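Local structure of peroxisomal catalase A (Saccharomyces cerevisiae, 1A4E) at residues B[248-251]-B[252-255]; B[424-427]-B[428-432]; B[466-469]-B[470-474]. The protein breaks down hydrogen peroxide to water and oxygen with a heme cofactor, as a homotetramer, probably protecting the cell from peroxide made by peroxisomal oxidases. One frame throughout, in Å; residues are numbered along the deposited sequence.

Contact 1 (B[248-251]-B[252-255]); sequences LFEA and IQNG
Q253 reaches back one helical turn to the ring of F249. Its CB lies 3.2 Å from the carbonyl oxygen O of F249, the same atom that accepts the backbone N of Q253 at 2.9 Å. With CG anti to the backbone N (chi1 -177°), the chain, extended beyond CG, places the amide at the ring edge. CD stands 3.9 Å from CE2 of F249. NE2 comes closer, 3.3 Å from the same CE2 and near the ring plane; amide and ring planes are 83° apart, which excludes a stack. OE1 turns to the other neighbour, 4.1 Å from CG of E250, where the carboxylate and amide planes are only 19° apart. On another side of the helix the side chains of L248 and I252 lie side by side, pointing the same way, their CD1 atoms 3.9 Å apart, and CG1 of I252 passes 3.5 Å from L248 O.

The helix 243-253 ends here. N254 N still bonds to E250 O (2.8 Å), but N254 is the first residue to leave helical angles, and G255 takes a positive phi. F249 also packs on T155 of a second subunit, and its carbonyl takes a bond from N304. The final turn thus buries L248, F249 and I252, while E250 and Q253 carry polar groups toward solvent, the Q253 amide bordering the edge of the F249 ring.

Contact 2 (B[424-427]-B[428-432]); sequences PGDV and DFVQA
D426 meets F429 and V430 through both its carbonyl and its carboxylate. Its O accepts two backbone donors: V430 N lies at 2.9 Å, almost in line with the carbonyl bond, while F429 N, also at 2.9 Å, stands above the carbonyl plane. With CG anti to the backbone N (chi1 -157°), the carboxylate is brought to both side chains, its plane 14° from that of the F429 ring. OD1 comes 3.5 Å from CB of F429, and OD2 lies 3.3 Å from CG2 of V430; the D426 side chain crosses those of F429 and V430 at about a right angle.

One step outward, two waters extend the turn. The first accepts from D428 N at 3.1 Å, gives a weak bond to G425 O, and sits in plane at the edge of the F429 ring; the second links V427 O (2.8 Å) to Q431 N (3.0 Å). Farther out, OD2 of D426 forms a salt bridge with R433, while the carboxylate of D428 takes S423 N and salt bridges to R137 and K284. F429 packs on I176 of helix 176-182.

Losing the carboxylate to an alanine here, at D426, would probably leave R433 without its mate and open a gap beside CG2 of V430. One carbonyl thus takes the i+3 and i+4 amides as the chain enters helix 430-440, the V430 bond bent at the hydrogen (133°), while buried D428 probably has its charge balanced by R137 and K284.

Contact 3 (B[466-469]-B[470-474]); sequences QRVY and DMFAR
Q466 and D470 cross at an angle one turn apart on an outward side of the helix, their amide and carboxylate planes 57° apart. The glutamine CG is anti to the backbone N, and a bend at chi2 (49°) turns the amide forward along the helix toward D470. NE2 then donates to OD1 of D470 at 3.0 Å. The acceptor lies in the plane of the glutamine amide, but the N-H...O angle is only 138° and the donor comes from above the carboxylate plane, so the bond is bent at both ends. The other amide atom, OE1, lies in plane at the edge of the Y469 ring. The backbones of the same two residues are also bonded, D470 N to Q466 O at 3.0 Å.

V468 and F472 lie side by side on another side and point the same way. CG1 of V468 touches CD2 of F472 at 3.7 Å, and V468 O sits at the ring edge, near its plane, 3.2 Å from CD2. The same oxygen accepts F472 N at 3.0 Å in a nearly straight bond. These i to i+4 pairs belong to the last turns of helix 462-473, part of the helical C-terminal region of the catalase. The V468-F472 face is buried against W164 of helix 160-168, while I483 of helix 477-487 and M180 of helix 176-182 add further cover to F472.

R467 points away from the second half of the turn; its guanidinium bonds to Q463 and forms a salt bridge with D165, and the side chain packs on N391 of a third subunit. Y469 O accepts A473 N at 2.9 Å and also the hydroxyl of S480, which ties the helix to the start of helix 477-487.

Contacts 1, 2 and 3 follow one another along the chain; each is local, so none nests within or crosses another. Contact 1 closes the end of helix 243-253, ahead of strand 259-267. Contact 2 turns the loop after strand 411-418 into helix 430-440, and contact 3 lies in the last turns of helix 462-473. Contact 1 stands apart, its centre about 43 Å from that of contact 2. Contacts 2 and 3 touch, with centres about 14 Å apart: the guanidinium of R474 reaches G425 O through a weak bond and packs against the F429 ring. Both contacts also lean on I176 of helix 176-182.

Contact 1 (B[248-251]-B[252-255])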
loop_
_atom_site.group_PDB
_atom_site.type_symbol
_atom_site.label_atom_id
_atom_site.label_comp_id
_atom_site.label_asym_id
_atom_site.label_seq_id
_atom_site.Cartn_x
_atom_site.Cartn_y
_atom_site.Cartn_z
ATOM N N LEU B 248 21.270 20.258 -17.131
ATOM C CA LEU B 248 19.978 20.435 -17.758
ATOM C C LEU B 248 19.221 21.600 -17.148
ATOM O O LEU B 248 18.691 22.434 -17.891
ATOM C CB LEU B 248 19.161 19.156 -17.616
ATOM C CG LEU B 248 17.774 19.119 -18.260
ATOM C CD1 LEU B 248 17.853 19.353 -19.764
ATOM C CD2 LEU B 248 17.157 17.769 -17.975
ATOM N N PHE B 249 19.221 21.684 -15.807
ATOM C CA PHE B 249 18.510 22.748 -15.100
ATOM C C PHE B 249 19.052 24.121 -15.468
ATOM O O PHE B 249 18.280 25.006 -15.825
ATOM C CB PHE B 249 18.626 22.582 -13.573
ATOM C CG PHE B 249 17.654 23.504 -12.843
ATOM C CD1 PHE B 249 16.341 23.072 -12.628
ATOM C CD2 PHE B 249 18.050 24.788 -12.441
ATOM C CE1 PHE B 249 15.421 23.926 -12.019
ATOM C CE2 PHE B 249 17.124 25.635 -11.835
ATOM C CZ PHE B 249 15.811 25.205 -11.626
ATOM N N GLU B 250 20.375 24.305 -15.384
ATOM C CA GLU B 250 20.988 25.579 -15.713
ATOM C C GLU B 250 20.900 25.952 -17.181
ATOM O O GLU B 250 20.735 27.133 -17.474
ATOM C CB GLU B 250 22.444 25.575 -15.296
ATOM C CG GLU B 250 22.558 25.709 -13.785
ATOM C CD GLU B 250 23.963 25.584 -13.214
ATOM O OE1 GLU B 250 24.912 25.336 -13.963
ATOM O OE2 GLU B 250 24.107 25.718 -12.000
ATOM N N ALA B 251 20.968 24.993 -18.118
ATOM C CA ALA B 251 20.842 25.306 -19.533
ATOM C C ALA B 251 19.492 25.949 -19.831
ATOM O O ALA B 251 19.430 27.009 -20.454
ATOM C CB ALA B 251 20.975 24.037 -20.358
ATOM N N ILE B 252 18.413 25.357 -19.301
ATOM C CA ILE B 252 17.065 25.887 -19.478
ATOM C C ILE B 252 16.870 27.192 -18.703
ATOM O O ILE B 252 16.234 28.127 -19.190
ATOM C CB ILE B 252 16.061 24.781 -19.036
ATOM C CG1 ILE B 252 16.152 23.614 -20.013
ATOM C CG2 ILE B 252 14.627 25.311 -19.024
ATOM C CD1 ILE B 252 15.379 22.354 -19.606
ATOM N N GLN B 253 17.451 27.282 -17.508
ATOM C CA GLN B 253 17.385 28.488 -16.695
ATOM C C GLN B 253 18.054 29.677 -17.378
ATOM O O GLN B 253 17.542 30.793 -17.335
ATOM C CB GLN B 253 18.055 28.205 -15.362
ATOM C CG GLN B 253 18.019 29.341 -14.358
ATOM C CD GLN B 253 18.746 28.968 -13.084
ATOM O OE1 GLN B 253 19.963 28.770 -13.057
ATOM N NE2 GLN B 253 17.983 28.851 -12.000
ATOM N N ASN B 254 19.176 29.436 -18.065
ATOM C CA ASN B 254 19.905 30.484 -18.757
ATOM C C ASN B 254 19.443 30.711 -20.185
ATOM O O ASN B 254 20.052 31.494 -20.918
ATOM C CB ASN B 254 21.394 30.146 -18.728
ATOM C CG ASN B 254 21.957 30.266 -17.316
ATOM O OD1 ASN B 254 21.728 31.260 -16.623
ATOM N ND2 ASN B 254 22.689 29.264 -16.831
ATOM N N GLY B 255 18.354 30.045 -20.591
ATOM C CA GLY B 255 17.765 30.232 -21.903
ATOM C C GLY B 255 18.401 29.433 -23.029
ATOM O O GLY B 255 17.950 29.527 -24.169
#

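Contact 2 (B[424-427]-B[428-432])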
loop_
_atom_site.group_PDB
_atom_site.type_symbol
_atom_site.label_atom_id
_atom_site.label_comp_id
_atom_site.label_asym_id
_atom_site.label_seq_id
_atom_site.Cartn_x
_atom_site.Cartn_y
_atom_site.Cartn_z
ATOM N N PRO B 424 22.632 -19.568 -34.436
ATOM C CA PRO B 424 23.876 -20.127 -34.946
ATOM C C PRO B 424 24.419 -19.288 -36.090
ATOM O O PRO B 424 23.689 -18.576 -36.787
ATOM C CB PRO B 424 23.505 -21.542 -35.333
ATOM C CG PRO B 424 22.048 -21.428 -35.704
ATOM C CD PRO B 424 21.538 -20.523 -34.594
ATOM N N GLY B 425 25.739 -19.340 -36.228
ATOM C CA GLY B 425 26.404 -18.586 -37.269
ATOM C C GLY B 425 26.866 -17.227 -36.779
ATOM O O GLY B 425 27.164 -17.011 -35.600
ATOM N N ASP B 426 26.875 -16.288 -37.720
ATOM C CA ASP B 426 27.400 -14.973 -37.439
ATOM C C ASP B 426 26.393 -13.835 -37.490
ATOM O O ASP B 426 26.758 -12.686 -37.233
ATOM C CB ASP B 426 28.532 -14.746 -38.421
ATOM C CG ASP B 426 29.529 -13.713 -37.935
ATOM O OD1 ASP B 426 30.073 -13.885 -36.839
ATOM O OD2 ASP B 426 29.744 -12.746 -38.662
ATOM N N VAL B 427 25.117 -14.128 -37.778
ATOM C CA VAL B 427 24.076 -13.113 -37.917
ATOM C C VAL B 427 23.909 -12.181 -36.709
ATOM O O VAL B 427 23.649 -10.992 -36.886
ATOM C CB VAL B 427 22.751 -13.871 -38.278
ATOM C CG1 VAL B 427 22.292 -14.750 -37.116
ATOM C CG2 VAL B 427 21.678 -12.858 -38.678
ATOM N N ASP B 428 24.104 -12.686 -35.485
ATOM C CA ASP B 428 24.007 -11.877 -34.280
ATOM C C ASP B 428 25.318 -11.257 -33.834
ATOM O O ASP B 428 25.387 -10.627 -32.780
ATOM C CB ASP B 428 23.439 -12.719 -33.149
ATOM C CG ASP B 428 22.029 -13.247 -33.410
ATOM O OD1 ASP B 428 21.271 -12.644 -34.168
ATOM O OD2 ASP B 428 21.677 -14.272 -32.842
ATOM N N PHE B 429 26.374 -11.425 -34.638
ATOM C CA PHE B 429 27.666 -10.814 -34.373
ATOM C C PHE B 429 28.080 -9.843 -35.467
ATOM O O PHE B 429 28.925 -8.982 -35.225
ATOM C CB PHE B 429 28.742 -11.892 -34.226
ATOM C CG PHE B 429 28.664 -12.607 -32.883
ATOM C CD1 PHE B 429 27.767 -13.662 -32.697
ATOM C CD2 PHE B 429 29.470 -12.181 -31.823
ATOM C CE1 PHE B 429 27.670 -14.276 -31.448
ATOM C CE2 PHE B 429 29.369 -12.803 -30.577
ATOM C CZ PHE B 429 28.470 -13.850 -30.389
ATOM N N VAL B 430 27.457 -9.937 -36.650
ATOM C CA VAL B 430 27.765 -9.088 -37.796
ATOM C C VAL B 430 27.721 -7.594 -37.488
ATOM O O VAL B 430 28.719 -6.902 -37.683
ATOM C CB VAL B 430 26.780 -9.458 -38.952
ATOM C CG1 VAL B 430 26.750 -8.441 -40.085
ATOM C CG2 VAL B 430 27.297 -10.712 -39.613
ATOM N N GLN B 431 26.593 -7.087 -36.977
ATOM C CA GLN B 431 26.435 -5.665 -36.683
ATOM C C GLN B 431 27.309 -5.135 -35.564
ATOM O O GLN B 431 27.670 -3.960 -35.571
ATOM C CB GLN B 431 24.987 -5.365 -36.356
ATOM C CG GLN B 431 24.115 -5.574 -37.584
ATOM C CD GLN B 431 22.678 -5.133 -37.405
ATOM O OE1 GLN B 431 22.285 -4.674 -36.337
ATOM N NE2 GLN B 431 21.849 -5.254 -38.440
ATOM N N ALA B 432 27.678 -5.993 -34.608
ATOM C CA ALA B 432 28.608 -5.605 -33.559
ATOM C C ALA B 432 29.974 -5.323 -34.180
ATOM O O ALA B 432 30.655 -4.360 -33.830
ATOM C CB ALA B 432 28.751 -6.729 -32.550
HETATM O O HOH W 1 24.858 -15.494 -34.558
HETATM O O HOH W 2 24.444 -8.636 -35.663
#

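Contact 3 (B[466-469]-B[470-474])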
loop_
_atom_site.group_PDB
_atom_site.type_symbol
_atom_site.label_atom_id
_atom_site.label_comp_id
_atom_site.label_asym_id
_atom_site.label_seq_id
_atom_site.Cartn_x
_atom_site.Cartn_y
_atom_site.Cartn_z
ATOM N N GLN B 466 37.862 -15.392 -19.234
ATOM C CA GLN B 466 38.214 -16.113 -20.437
ATOM C C GLN B 466 37.034 -16.154 -21.392
ATOM O O GLN B 466 37.226 -15.997 -22.598
ATOM C CB GLN B 466 38.662 -17.536 -20.084
ATOM C CG GLN B 466 39.258 -18.300 -21.278
ATOM C CD GLN B 466 40.319 -17.512 -22.049
ATOM O OE1 GLN B 466 41.304 -17.021 -21.490
ATOM N NE2 GLN B 466 40.109 -17.340 -23.354
ATOM N N ARG B 467 35.815 -16.303 -20.852
ATOM C CA ARG B 467 34.609 -16.299 -21.669
ATOM C C ARG B 467 34.303 -14.948 -22.303
ATOM O O ARG B 467 33.699 -14.883 -23.378
ATOM C CB ARG B 467 33.409 -16.691 -20.855
ATOM C CG ARG B 467 33.503 -18.066 -20.256
ATOM C CD ARG B 467 32.130 -18.306 -19.716
ATOM N NE ARG B 467 32.167 -19.028 -18.465
ATOM C CZ ARG B 467 31.108 -19.016 -17.657
ATOM N NH1 ARG B 467 29.989 -18.344 -17.972
ATOM N NH2 ARG B 467 31.181 -19.695 -16.514
ATOM N N VAL B 468 34.708 -13.864 -21.622
ATOM C CA VAL B 468 34.562 -12.516 -22.155
ATOM C C VAL B 468 35.489 -12.374 -23.356
ATOM O O VAL B 468 35.053 -11.882 -24.394
ATOM C CB VAL B 468 34.917 -11.482 -21.065
ATOM C CG1 VAL B 468 34.942 -10.072 -21.630
ATOM C CG2 VAL B 468 33.873 -11.566 -19.959
ATOM N N TYR B 469 36.740 -12.851 -23.225
ATOM C CA TYR B 469 37.728 -12.795 -24.297
ATOM C C TYR B 469 37.284 -13.627 -25.483
ATOM O O TYR B 469 37.430 -13.180 -26.617
ATOM C CB TYR B 469 39.082 -13.326 -23.844
ATOM C CG TYR B 469 39.674 -12.653 -22.616
ATOM C CD1 TYR B 469 39.403 -11.313 -22.309
ATOM C CD2 TYR B 469 40.481 -13.415 -21.768
ATOM C CE1 TYR B 469 39.937 -10.741 -21.153
ATOM C CE2 TYR B 469 41.017 -12.846 -20.613
ATOM C CZ TYR B 469 40.740 -11.512 -20.315
ATOM O OH TYR B 469 41.268 -10.954 -19.171
ATOM N N ASP B 470 36.693 -14.805 -25.251
ATOM C CA ASP B 470 36.211 -15.637 -26.338
ATOM C C ASP B 470 35.029 -15.038 -27.067
ATOM O O ASP B 470 34.930 -15.202 -28.282
ATOM C CB ASP B 470 35.834 -17.022 -25.810
ATOM C CG ASP B 470 37.024 -17.894 -25.401
ATOM O OD1 ASP B 470 38.178 -17.558 -25.691
ATOM O OD2 ASP B 470 36.791 -18.933 -24.785
ATOM N N MET B 471 34.157 -14.311 -26.356
ATOM C CA MET B 471 33.018 -13.643 -26.976
ATOM C C MET B 471 33.483 -12.459 -27.820
ATOM O O MET B 471 33.025 -12.297 -28.952
ATOM C CB MET B 471 32.040 -13.157 -25.896
ATOM C CG MET B 471 30.801 -12.448 -26.436
ATOM S SD MET B 471 29.642 -11.902 -25.159
ATOM C CE MET B 471 30.574 -10.576 -24.448
ATOM N N PHE B 472 34.412 -11.638 -27.317
ATOM C CA PHE B 472 34.910 -10.512 -28.089
ATOM C C PHE B 472 35.843 -10.881 -29.234
ATOM O O PHE B 472 35.965 -10.120 -30.193
ATOM C CB PHE B 472 35.597 -9.541 -27.145
ATOM C CG PHE B 472 34.577 -8.651 -26.443
ATOM C CD1 PHE B 472 33.982 -7.593 -27.139
ATOM C CD2 PHE B 472 34.236 -8.889 -25.108
ATOM C CE1 PHE B 472 33.052 -6.777 -26.495
ATOM C CE2 PHE B 472 33.304 -8.065 -24.475
ATOM C CZ PHE B 472 32.712 -7.012 -25.164
ATOM N N ALA B 473 36.478 -12.060 -29.164
ATOM C CA ALA B 473 37.302 -12.581 -30.250
ATOM C C ALA B 473 36.431 -12.931 -31.449
ATOM O O ALA B 473 36.869 -12.881 -32.601
ATOM C CB ALA B 473 38.031 -13.853 -29.842
ATOM N N ARG B 474 35.165 -13.256 -31.170
ATOM C CA ARG B 474 34.212 -13.575 -32.208
ATOM C C ARG B 474 33.786 -12.322 -32.975
ATOM O O ARG B 474 33.235 -12.409 -34.074
ATOM C CB ARG B 474 33.055 -14.276 -31.526
ATOM C CG ARG B 474 32.223 -15.058 -32.505
ATOM C CD ARG B 474 31.408 -16.095 -31.782
ATOM N NE ARG B 474 30.400 -16.604 -32.696
ATOM C CZ ARG B 474 29.286 -17.192 -32.257
ATOM N NH1 ARG B 474 29.039 -17.351 -30.954
ATOM N NH2 ARG B 474 28.376 -17.589 -33.148
#